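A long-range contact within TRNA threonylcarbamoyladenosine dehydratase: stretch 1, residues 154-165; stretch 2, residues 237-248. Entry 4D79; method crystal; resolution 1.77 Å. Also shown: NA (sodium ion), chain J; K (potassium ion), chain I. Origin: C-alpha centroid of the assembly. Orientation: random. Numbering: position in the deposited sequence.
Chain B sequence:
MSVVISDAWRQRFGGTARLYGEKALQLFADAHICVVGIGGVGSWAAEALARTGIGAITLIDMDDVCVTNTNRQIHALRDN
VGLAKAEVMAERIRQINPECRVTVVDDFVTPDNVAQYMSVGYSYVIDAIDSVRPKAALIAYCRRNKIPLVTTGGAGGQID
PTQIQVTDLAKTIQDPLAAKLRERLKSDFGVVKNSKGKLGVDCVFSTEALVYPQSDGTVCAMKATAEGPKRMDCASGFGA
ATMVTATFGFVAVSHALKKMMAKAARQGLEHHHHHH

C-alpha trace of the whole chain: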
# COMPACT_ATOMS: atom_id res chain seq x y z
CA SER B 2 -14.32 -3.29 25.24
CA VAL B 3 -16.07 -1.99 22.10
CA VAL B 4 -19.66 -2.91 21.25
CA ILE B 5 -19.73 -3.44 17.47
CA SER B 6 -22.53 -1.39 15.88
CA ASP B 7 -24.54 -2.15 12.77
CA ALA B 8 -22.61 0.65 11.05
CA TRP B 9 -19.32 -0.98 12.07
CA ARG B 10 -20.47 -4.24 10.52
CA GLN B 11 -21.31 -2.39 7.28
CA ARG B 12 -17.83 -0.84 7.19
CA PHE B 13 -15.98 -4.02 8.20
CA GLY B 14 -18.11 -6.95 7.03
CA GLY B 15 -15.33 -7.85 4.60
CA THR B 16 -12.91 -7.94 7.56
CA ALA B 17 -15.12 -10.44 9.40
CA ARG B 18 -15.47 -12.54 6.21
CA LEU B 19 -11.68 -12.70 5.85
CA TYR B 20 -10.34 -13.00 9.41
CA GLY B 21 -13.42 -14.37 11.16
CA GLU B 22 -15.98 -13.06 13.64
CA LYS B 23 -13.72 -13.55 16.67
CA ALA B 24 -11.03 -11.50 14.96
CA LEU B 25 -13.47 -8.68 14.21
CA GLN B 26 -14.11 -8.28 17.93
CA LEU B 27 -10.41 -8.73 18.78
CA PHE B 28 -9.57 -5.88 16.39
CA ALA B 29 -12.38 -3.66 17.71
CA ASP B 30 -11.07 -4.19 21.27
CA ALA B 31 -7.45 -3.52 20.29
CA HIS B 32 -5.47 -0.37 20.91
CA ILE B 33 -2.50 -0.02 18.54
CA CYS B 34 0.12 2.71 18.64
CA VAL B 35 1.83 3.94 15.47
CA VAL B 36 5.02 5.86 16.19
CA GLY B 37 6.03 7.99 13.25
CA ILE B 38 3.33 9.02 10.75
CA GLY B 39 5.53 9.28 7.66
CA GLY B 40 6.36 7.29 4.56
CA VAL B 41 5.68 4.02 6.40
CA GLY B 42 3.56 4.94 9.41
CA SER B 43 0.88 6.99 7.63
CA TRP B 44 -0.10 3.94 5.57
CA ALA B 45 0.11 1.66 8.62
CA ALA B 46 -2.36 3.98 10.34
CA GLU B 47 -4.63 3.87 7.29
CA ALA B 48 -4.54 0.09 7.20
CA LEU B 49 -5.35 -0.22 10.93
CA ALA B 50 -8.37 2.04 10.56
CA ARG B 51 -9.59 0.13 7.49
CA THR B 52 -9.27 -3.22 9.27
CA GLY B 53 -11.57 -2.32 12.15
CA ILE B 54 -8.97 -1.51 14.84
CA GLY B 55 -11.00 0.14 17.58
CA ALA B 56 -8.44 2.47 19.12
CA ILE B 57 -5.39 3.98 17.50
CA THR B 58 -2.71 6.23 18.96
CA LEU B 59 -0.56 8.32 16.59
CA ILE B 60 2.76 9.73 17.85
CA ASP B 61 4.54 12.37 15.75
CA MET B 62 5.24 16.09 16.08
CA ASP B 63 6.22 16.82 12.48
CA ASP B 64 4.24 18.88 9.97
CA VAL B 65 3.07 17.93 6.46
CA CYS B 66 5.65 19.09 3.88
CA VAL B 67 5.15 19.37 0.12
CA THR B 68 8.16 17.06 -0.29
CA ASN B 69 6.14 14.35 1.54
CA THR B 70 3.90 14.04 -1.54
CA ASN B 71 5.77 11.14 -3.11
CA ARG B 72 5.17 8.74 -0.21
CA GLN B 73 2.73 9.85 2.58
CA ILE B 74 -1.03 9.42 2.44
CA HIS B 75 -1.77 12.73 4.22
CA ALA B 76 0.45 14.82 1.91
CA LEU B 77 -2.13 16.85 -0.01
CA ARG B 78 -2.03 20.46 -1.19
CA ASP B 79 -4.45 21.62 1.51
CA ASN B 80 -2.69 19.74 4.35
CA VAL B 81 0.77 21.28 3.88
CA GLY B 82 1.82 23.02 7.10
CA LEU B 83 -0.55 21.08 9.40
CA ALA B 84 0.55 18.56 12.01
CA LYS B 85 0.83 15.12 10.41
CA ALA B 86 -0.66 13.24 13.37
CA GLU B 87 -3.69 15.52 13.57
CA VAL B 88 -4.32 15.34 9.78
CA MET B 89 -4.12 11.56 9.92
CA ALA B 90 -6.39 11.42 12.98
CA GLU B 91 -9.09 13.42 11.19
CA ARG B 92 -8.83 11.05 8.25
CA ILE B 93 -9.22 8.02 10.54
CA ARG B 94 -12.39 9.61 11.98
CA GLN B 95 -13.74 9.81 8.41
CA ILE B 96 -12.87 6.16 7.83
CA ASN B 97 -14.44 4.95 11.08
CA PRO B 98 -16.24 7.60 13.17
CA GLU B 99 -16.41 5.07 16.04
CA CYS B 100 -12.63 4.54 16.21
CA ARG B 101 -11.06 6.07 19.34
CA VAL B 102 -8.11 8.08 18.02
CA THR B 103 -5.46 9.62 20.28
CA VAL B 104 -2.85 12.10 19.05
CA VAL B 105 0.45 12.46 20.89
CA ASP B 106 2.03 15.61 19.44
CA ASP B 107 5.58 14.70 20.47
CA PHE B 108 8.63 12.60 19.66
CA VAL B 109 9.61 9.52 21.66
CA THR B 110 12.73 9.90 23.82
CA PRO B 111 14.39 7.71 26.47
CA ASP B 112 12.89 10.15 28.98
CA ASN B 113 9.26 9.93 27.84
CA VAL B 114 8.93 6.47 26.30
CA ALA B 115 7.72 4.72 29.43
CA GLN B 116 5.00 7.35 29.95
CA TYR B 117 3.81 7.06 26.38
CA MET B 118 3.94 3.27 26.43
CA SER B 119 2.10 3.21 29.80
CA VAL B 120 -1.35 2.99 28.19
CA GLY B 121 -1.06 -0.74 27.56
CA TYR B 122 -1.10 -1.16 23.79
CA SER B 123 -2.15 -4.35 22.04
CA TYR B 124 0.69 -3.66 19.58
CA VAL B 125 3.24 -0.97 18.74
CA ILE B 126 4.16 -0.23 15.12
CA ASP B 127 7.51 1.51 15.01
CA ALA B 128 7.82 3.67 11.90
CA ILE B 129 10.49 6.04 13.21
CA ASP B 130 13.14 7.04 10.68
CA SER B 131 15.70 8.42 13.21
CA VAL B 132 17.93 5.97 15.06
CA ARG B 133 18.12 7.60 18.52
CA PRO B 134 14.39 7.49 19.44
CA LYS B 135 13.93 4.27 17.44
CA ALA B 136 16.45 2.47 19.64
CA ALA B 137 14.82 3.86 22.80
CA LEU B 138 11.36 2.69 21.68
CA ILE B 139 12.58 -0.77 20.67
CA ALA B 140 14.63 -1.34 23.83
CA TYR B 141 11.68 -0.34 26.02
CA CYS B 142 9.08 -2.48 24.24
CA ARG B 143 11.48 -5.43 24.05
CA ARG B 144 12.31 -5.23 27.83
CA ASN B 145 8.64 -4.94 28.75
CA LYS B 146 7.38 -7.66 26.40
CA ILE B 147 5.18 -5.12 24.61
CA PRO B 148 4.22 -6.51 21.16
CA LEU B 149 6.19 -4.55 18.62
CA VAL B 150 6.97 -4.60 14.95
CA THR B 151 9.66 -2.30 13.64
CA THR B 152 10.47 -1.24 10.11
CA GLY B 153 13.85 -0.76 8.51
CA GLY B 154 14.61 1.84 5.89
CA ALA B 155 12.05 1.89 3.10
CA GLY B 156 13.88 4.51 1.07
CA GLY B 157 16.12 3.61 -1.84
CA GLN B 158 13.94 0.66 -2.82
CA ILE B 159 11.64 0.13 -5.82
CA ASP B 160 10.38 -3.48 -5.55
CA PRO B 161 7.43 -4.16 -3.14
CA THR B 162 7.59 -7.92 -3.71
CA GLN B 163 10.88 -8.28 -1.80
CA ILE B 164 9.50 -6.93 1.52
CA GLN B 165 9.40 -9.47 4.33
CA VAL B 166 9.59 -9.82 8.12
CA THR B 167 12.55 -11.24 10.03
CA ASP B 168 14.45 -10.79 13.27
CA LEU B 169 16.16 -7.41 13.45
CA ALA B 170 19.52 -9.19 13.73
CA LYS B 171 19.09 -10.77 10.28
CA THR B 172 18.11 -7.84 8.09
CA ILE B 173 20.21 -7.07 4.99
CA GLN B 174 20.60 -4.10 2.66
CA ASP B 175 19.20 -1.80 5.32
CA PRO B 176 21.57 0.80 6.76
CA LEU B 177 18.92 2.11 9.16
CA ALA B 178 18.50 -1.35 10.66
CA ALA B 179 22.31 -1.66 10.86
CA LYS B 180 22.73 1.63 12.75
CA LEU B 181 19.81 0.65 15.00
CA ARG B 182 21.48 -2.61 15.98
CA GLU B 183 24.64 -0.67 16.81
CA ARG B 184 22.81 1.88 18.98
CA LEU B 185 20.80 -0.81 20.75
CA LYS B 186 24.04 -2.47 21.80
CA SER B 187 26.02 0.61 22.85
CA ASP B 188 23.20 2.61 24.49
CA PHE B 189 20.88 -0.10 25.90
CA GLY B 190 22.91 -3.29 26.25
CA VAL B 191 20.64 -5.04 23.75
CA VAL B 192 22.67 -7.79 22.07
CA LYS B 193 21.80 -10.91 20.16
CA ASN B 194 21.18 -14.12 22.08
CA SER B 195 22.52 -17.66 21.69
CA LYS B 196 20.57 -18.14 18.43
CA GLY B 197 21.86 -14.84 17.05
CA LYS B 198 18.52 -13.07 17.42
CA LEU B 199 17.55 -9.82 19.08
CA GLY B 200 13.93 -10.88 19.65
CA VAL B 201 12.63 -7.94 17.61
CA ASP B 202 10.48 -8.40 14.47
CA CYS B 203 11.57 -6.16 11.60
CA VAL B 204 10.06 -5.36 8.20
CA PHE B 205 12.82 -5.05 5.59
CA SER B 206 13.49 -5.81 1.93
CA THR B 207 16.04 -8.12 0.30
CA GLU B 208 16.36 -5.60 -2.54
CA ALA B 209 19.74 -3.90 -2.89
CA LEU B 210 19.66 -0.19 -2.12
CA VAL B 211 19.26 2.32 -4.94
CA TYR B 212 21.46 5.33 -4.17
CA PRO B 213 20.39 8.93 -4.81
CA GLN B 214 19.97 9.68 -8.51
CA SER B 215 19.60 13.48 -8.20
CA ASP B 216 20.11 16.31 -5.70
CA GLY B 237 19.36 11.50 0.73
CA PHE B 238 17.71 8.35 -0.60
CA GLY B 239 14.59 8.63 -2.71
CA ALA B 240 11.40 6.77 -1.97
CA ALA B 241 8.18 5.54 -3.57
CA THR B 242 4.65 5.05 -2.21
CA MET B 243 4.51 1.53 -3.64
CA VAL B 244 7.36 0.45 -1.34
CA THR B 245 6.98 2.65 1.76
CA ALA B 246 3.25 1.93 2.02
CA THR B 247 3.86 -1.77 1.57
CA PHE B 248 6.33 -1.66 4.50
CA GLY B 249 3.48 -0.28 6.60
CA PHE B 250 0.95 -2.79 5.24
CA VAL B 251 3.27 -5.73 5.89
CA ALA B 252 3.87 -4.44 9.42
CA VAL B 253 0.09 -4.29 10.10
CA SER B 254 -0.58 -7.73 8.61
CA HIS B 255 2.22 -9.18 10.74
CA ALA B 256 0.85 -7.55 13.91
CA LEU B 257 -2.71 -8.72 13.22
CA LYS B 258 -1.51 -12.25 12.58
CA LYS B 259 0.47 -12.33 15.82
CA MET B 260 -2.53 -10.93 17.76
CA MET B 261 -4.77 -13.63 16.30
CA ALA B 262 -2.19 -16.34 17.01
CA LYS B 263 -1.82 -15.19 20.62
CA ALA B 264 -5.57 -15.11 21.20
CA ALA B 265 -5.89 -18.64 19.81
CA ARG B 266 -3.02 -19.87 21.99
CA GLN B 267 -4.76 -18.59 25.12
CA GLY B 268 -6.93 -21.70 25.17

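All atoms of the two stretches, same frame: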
# COMPACT_ATOMS: atom_id res chain seq x y z
N GLY B 154 14.69 0.73 6.82
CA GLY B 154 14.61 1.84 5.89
C GLY B 154 13.85 1.40 4.65
O GLY B 154 14.16 0.36 4.05
N ALA B 155 12.84 2.18 4.28
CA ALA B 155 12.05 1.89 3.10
C ALA B 155 12.49 2.74 1.91
O ALA B 155 12.03 2.52 0.78
CB ALA B 155 10.56 2.13 3.39
N GLY B 156 13.36 3.71 2.16
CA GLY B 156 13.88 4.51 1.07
C GLY B 156 14.89 3.73 0.24
O GLY B 156 15.42 2.69 0.65
N GLY B 157 15.16 4.24 -0.96
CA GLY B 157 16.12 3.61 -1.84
C GLY B 157 15.72 2.25 -2.34
O GLY B 157 16.59 1.43 -2.63
N GLN B 158 14.42 1.97 -2.41
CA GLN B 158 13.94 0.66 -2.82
C GLN B 158 12.76 0.85 -3.77
O GLN B 158 11.94 1.76 -3.58
CB GLN B 158 13.57 -0.17 -1.59
CG GLN B 158 14.88 -0.61 -0.92
CD GLN B 158 14.72 -1.11 0.40
OE1 GLN B 158 15.08 -2.25 0.66
NE2 GLN B 158 14.17 -0.29 1.29
N ILE B 159 12.69 0.01 -4.80
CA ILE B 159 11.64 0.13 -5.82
C ILE B 159 10.75 -1.10 -5.93
O ILE B 159 9.71 -1.01 -6.60
CB ILE B 159 12.23 0.44 -7.21
CG1 ILE B 159 12.99 -0.76 -7.79
CG2 ILE B 159 13.12 1.66 -7.14
CD1 ILE B 159 13.35 -0.59 -9.29
N ASP B 160 11.10 -2.23 -5.32
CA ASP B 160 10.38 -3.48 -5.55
C ASP B 160 9.57 -3.94 -4.33
O ASP B 160 10.12 -4.55 -3.40
CB ASP B 160 11.39 -4.56 -5.94
CG ASP B 160 10.73 -5.87 -6.31
OD1 ASP B 160 9.49 -6.01 -6.25
OD2 ASP B 160 11.50 -6.78 -6.67
N PRO B 161 8.24 -3.73 -4.31
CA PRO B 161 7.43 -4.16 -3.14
C PRO B 161 7.39 -5.66 -2.92
O PRO B 161 7.08 -6.08 -1.80
CB PRO B 161 6.02 -3.60 -3.43
CG PRO B 161 6.21 -2.63 -4.58
CD PRO B 161 7.42 -3.06 -5.33
N THR B 162 7.71 -6.48 -3.92
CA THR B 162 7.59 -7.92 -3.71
C THR B 162 8.74 -8.53 -2.93
O THR B 162 8.70 -9.72 -2.64
CB THR B 162 7.48 -8.68 -5.05
OG1 THR B 162 8.74 -8.58 -5.75
CG2 THR B 162 6.41 -8.11 -5.90
N GLN B 163 9.76 -7.76 -2.59
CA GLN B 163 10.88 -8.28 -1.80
C GLN B 163 10.79 -7.92 -0.31
O GLN B 163 11.68 -8.31 0.46
CB GLN B 163 12.20 -7.79 -2.38
CG GLN B 163 12.56 -8.43 -3.71
CD GLN B 163 13.95 -8.13 -4.18
OE1 GLN B 163 14.95 -8.48 -3.53
NE2 GLN B 163 14.04 -7.44 -5.31
N ILE B 164 9.70 -7.29 0.12
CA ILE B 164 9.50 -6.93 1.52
C ILE B 164 9.10 -8.17 2.31
O ILE B 164 8.29 -8.97 1.86
CB ILE B 164 8.44 -5.82 1.63
CG1 ILE B 164 8.88 -4.61 0.81
CG2 ILE B 164 8.09 -5.48 3.07
CD1 ILE B 164 7.81 -3.55 0.59
N GLN B 165 9.67 -8.32 3.49
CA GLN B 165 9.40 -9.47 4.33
C GLN B 165 9.70 -9.09 5.78
O GLN B 165 10.14 -7.97 6.08
CB GLN B 165 10.18 -10.70 3.87
CG GLN B 165 11.59 -10.43 3.52
CD GLN B 165 12.24 -11.58 2.77
OE1 GLN B 165 12.52 -12.62 3.35
NE2 GLN B 165 12.43 -11.41 1.47
N GLY B 237 18.90 12.87 0.58
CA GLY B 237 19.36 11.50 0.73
C GLY B 237 18.67 10.53 -0.22
O GLY B 237 18.42 10.87 -1.38
N PHE B 238 18.34 9.34 0.26
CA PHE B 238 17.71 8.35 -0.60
C PHE B 238 16.34 8.83 -1.03
O PHE B 238 15.66 9.56 -0.31
CB PHE B 238 17.61 7.01 0.13
CG PHE B 238 18.94 6.34 0.35
CD1 PHE B 238 19.50 5.54 -0.61
CD2 PHE B 238 19.63 6.54 1.54
CE1 PHE B 238 20.73 4.93 -0.41
CE2 PHE B 238 20.86 5.94 1.73
CZ PHE B 238 21.41 5.14 0.76
N GLY B 239 15.94 8.42 -2.24
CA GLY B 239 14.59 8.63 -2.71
C GLY B 239 13.64 7.59 -2.13
O GLY B 239 14.04 6.66 -1.45
N ALA B 240 12.37 7.72 -2.48
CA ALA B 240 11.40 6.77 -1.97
C ALA B 240 10.19 6.74 -2.88
O ALA B 240 9.95 7.69 -3.62
CB ALA B 240 10.98 7.14 -0.55
N ALA B 241 9.43 5.65 -2.81
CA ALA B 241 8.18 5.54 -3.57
C ALA B 241 7.06 4.99 -2.70
O ALA B 241 7.28 4.09 -1.89
CB ALA B 241 8.37 4.66 -4.80
N THR B 242 5.85 5.53 -2.90
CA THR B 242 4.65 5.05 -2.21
C THR B 242 4.54 3.53 -2.27
O THR B 242 4.22 2.88 -1.27
CB THR B 242 3.40 5.69 -2.83
OG1 THR B 242 3.36 7.06 -2.44
CG2 THR B 242 2.12 4.97 -2.32
N MET B 243 4.77 2.95 -3.46
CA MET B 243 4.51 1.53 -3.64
C MET B 243 5.32 0.69 -2.68
O MET B 243 4.87 -0.40 -2.29
CB MET B 243 4.83 1.11 -5.09
CG MET B 243 3.94 1.76 -6.14
SD MET B 243 4.43 3.45 -6.57
CE MET B 243 5.95 3.10 -7.46
N VAL B 244 6.51 1.16 -2.29
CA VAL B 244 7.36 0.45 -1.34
C VAL B 244 7.09 0.90 0.09
O VAL B 244 6.87 0.07 0.97
CB VAL B 244 8.85 0.61 -1.73
CG1 VAL B 244 9.79 0.07 -0.65
CG2 VAL B 244 9.13 -0.10 -3.05
N THR B 245 7.08 2.22 0.37
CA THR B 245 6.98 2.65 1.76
C THR B 245 5.63 2.26 2.34
O THR B 245 5.57 1.78 3.48
CB THR B 245 7.27 4.16 1.91
OG1 THR B 245 6.24 4.92 1.30
CG2 THR B 245 8.63 4.55 1.28
N ALA B 246 4.56 2.36 1.54
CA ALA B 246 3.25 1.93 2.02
C ALA B 246 3.22 0.43 2.25
O ALA B 246 2.58 -0.05 3.20
CB ALA B 246 2.15 2.30 1.03
N THR B 247 3.88 -0.34 1.37
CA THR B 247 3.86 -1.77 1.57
C THR B 247 4.63 -2.17 2.83
O THR B 247 4.25 -3.16 3.46
CB THR B 247 4.38 -2.49 0.32
OG1 THR B 247 3.51 -2.16 -0.77
CG2 THR B 247 4.33 -4.00 0.49
N PHE B 248 5.71 -1.45 3.19
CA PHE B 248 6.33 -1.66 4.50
C PHE B 248 5.28 -1.53 5.62
O PHE B 248 5.17 -2.40 6.48
CB PHE B 248 7.45 -0.65 4.71
CG PHE B 248 8.82 -1.12 4.30
CD1 PHE B 248 9.17 -1.28 2.95
CD2 PHE B 248 9.82 -1.32 5.25
CE1 PHE B 248 10.46 -1.67 2.56
CE2 PHE B 248 11.12 -1.70 4.86
CZ PHE B 248 11.43 -1.89 3.50
NA NA J . 6.94 -10.78 -1.56
K K I . 16.89 -3.69 1.37
O HOH W 1 15.27 -2.89 3.77
O HOH W 2 10.97 3.61 -1.60
O HOH W 3 6.66 -8.68 -0.23
O HOH W 4 8.48 -11.18 0.18
O HOH W 5 4.88 -9.49 -2.37
O HOH W 6 6.45 -12.19 -3.58

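Stretch 1 is mostly loop and packs against a loop and the first turns of a helix in stretch 2. The contact is largely apolar, with a single direct hydrogen bond crossing it, and buries 701 Å² counted over both sides.

Gly154 meets the helix through its carbonyl. Its O lies 3.6 Å from CZ of Phe248. The same oxygen accepts a hydrogen bond from the Gln158 side chain, with NE2 of Gln158 2.8 Å from O of Gly154.

Ala155 is buried, and its CB points toward stretch 2. The methyl sits over one face of the Phe248 ring. Ala155 CB is 3.7 Å from the centroid of the Phe248 ring and 10° off the ring normal, a CH-pi contact. CB of Ala155 also touches CG2 of Thr245 at 3.7 Å. A water links the two backbones here. It donates to O of Ala155 at 2.8 Å and to O of Gln158 at 2.9 Å, and accepts from N of Ala241 at 2.8 Å. Ala241 is the N-cap residue of the helix, so the water ties the loop to the helix start.

Gly156 comes close to the stretch 2 backbone. Its CA is 3.3 Å from O of Gly239. A side chain would point toward stretch 2, and an ideal CB on Gly156 would lie a tight 3.2 Å from O of Gly239.

Gly157 makes the direct hydrogen bond. Its N donates to O of Gly239 at 2.7 Å, with a nearly straight angle of 166°. Its phi of 66° favours glycine. An ideal CB on Gly157 would also clash with Phe238, at 2.9 Å from CD1 of that ring.

Gln158 has its CB directed sideways. Its O approaches CG2 of Val244 at 3.4 Å. The side-chain amide serves two roles: NE2 bonds back to Gly154, while OE1 of Gln158 binds the potassium ion at 2.4 Å.

Ile159 and Asp160 turn their CB atoms away from stretch 2, and their backbones contact Val244 instead. C of Ile159 is 3.5 Å from CG2 of Val244. Within stretch 1, OD1 of Asp160 accepts from OG1 of Thr162 at 2.7 Å, and OD2 of Asp160 accepts from NE2 of Gln163 at 3.0 Å. OD1 also bonds elsewhere in the structure.

Pro161 opens a short 3-10 segment and faces the helix. Its CG lies 3.5 Å from O of Met243 and 4.0 Å from CB of Met243. That carbonyl is already engaged within the helix, since OG1 of Thr247 donates to O of Met243 at 2.7 Å.

Thr162 and Gln163 do not touch stretch 2. O of Thr162 binds the sodium ion at 2.3 Å.

Ile164 returns to the contact, with its CB pointing toward stretch 2. Its CD1 is 3.5 Å from CG2 of Thr247 and 3.5 Å from CD1 of Phe248. CG2 of Ile164 lies over the ring face opposite Ala155, so the Phe248 ring is held between these two residues. Gln165 makes no contact with stretch 2.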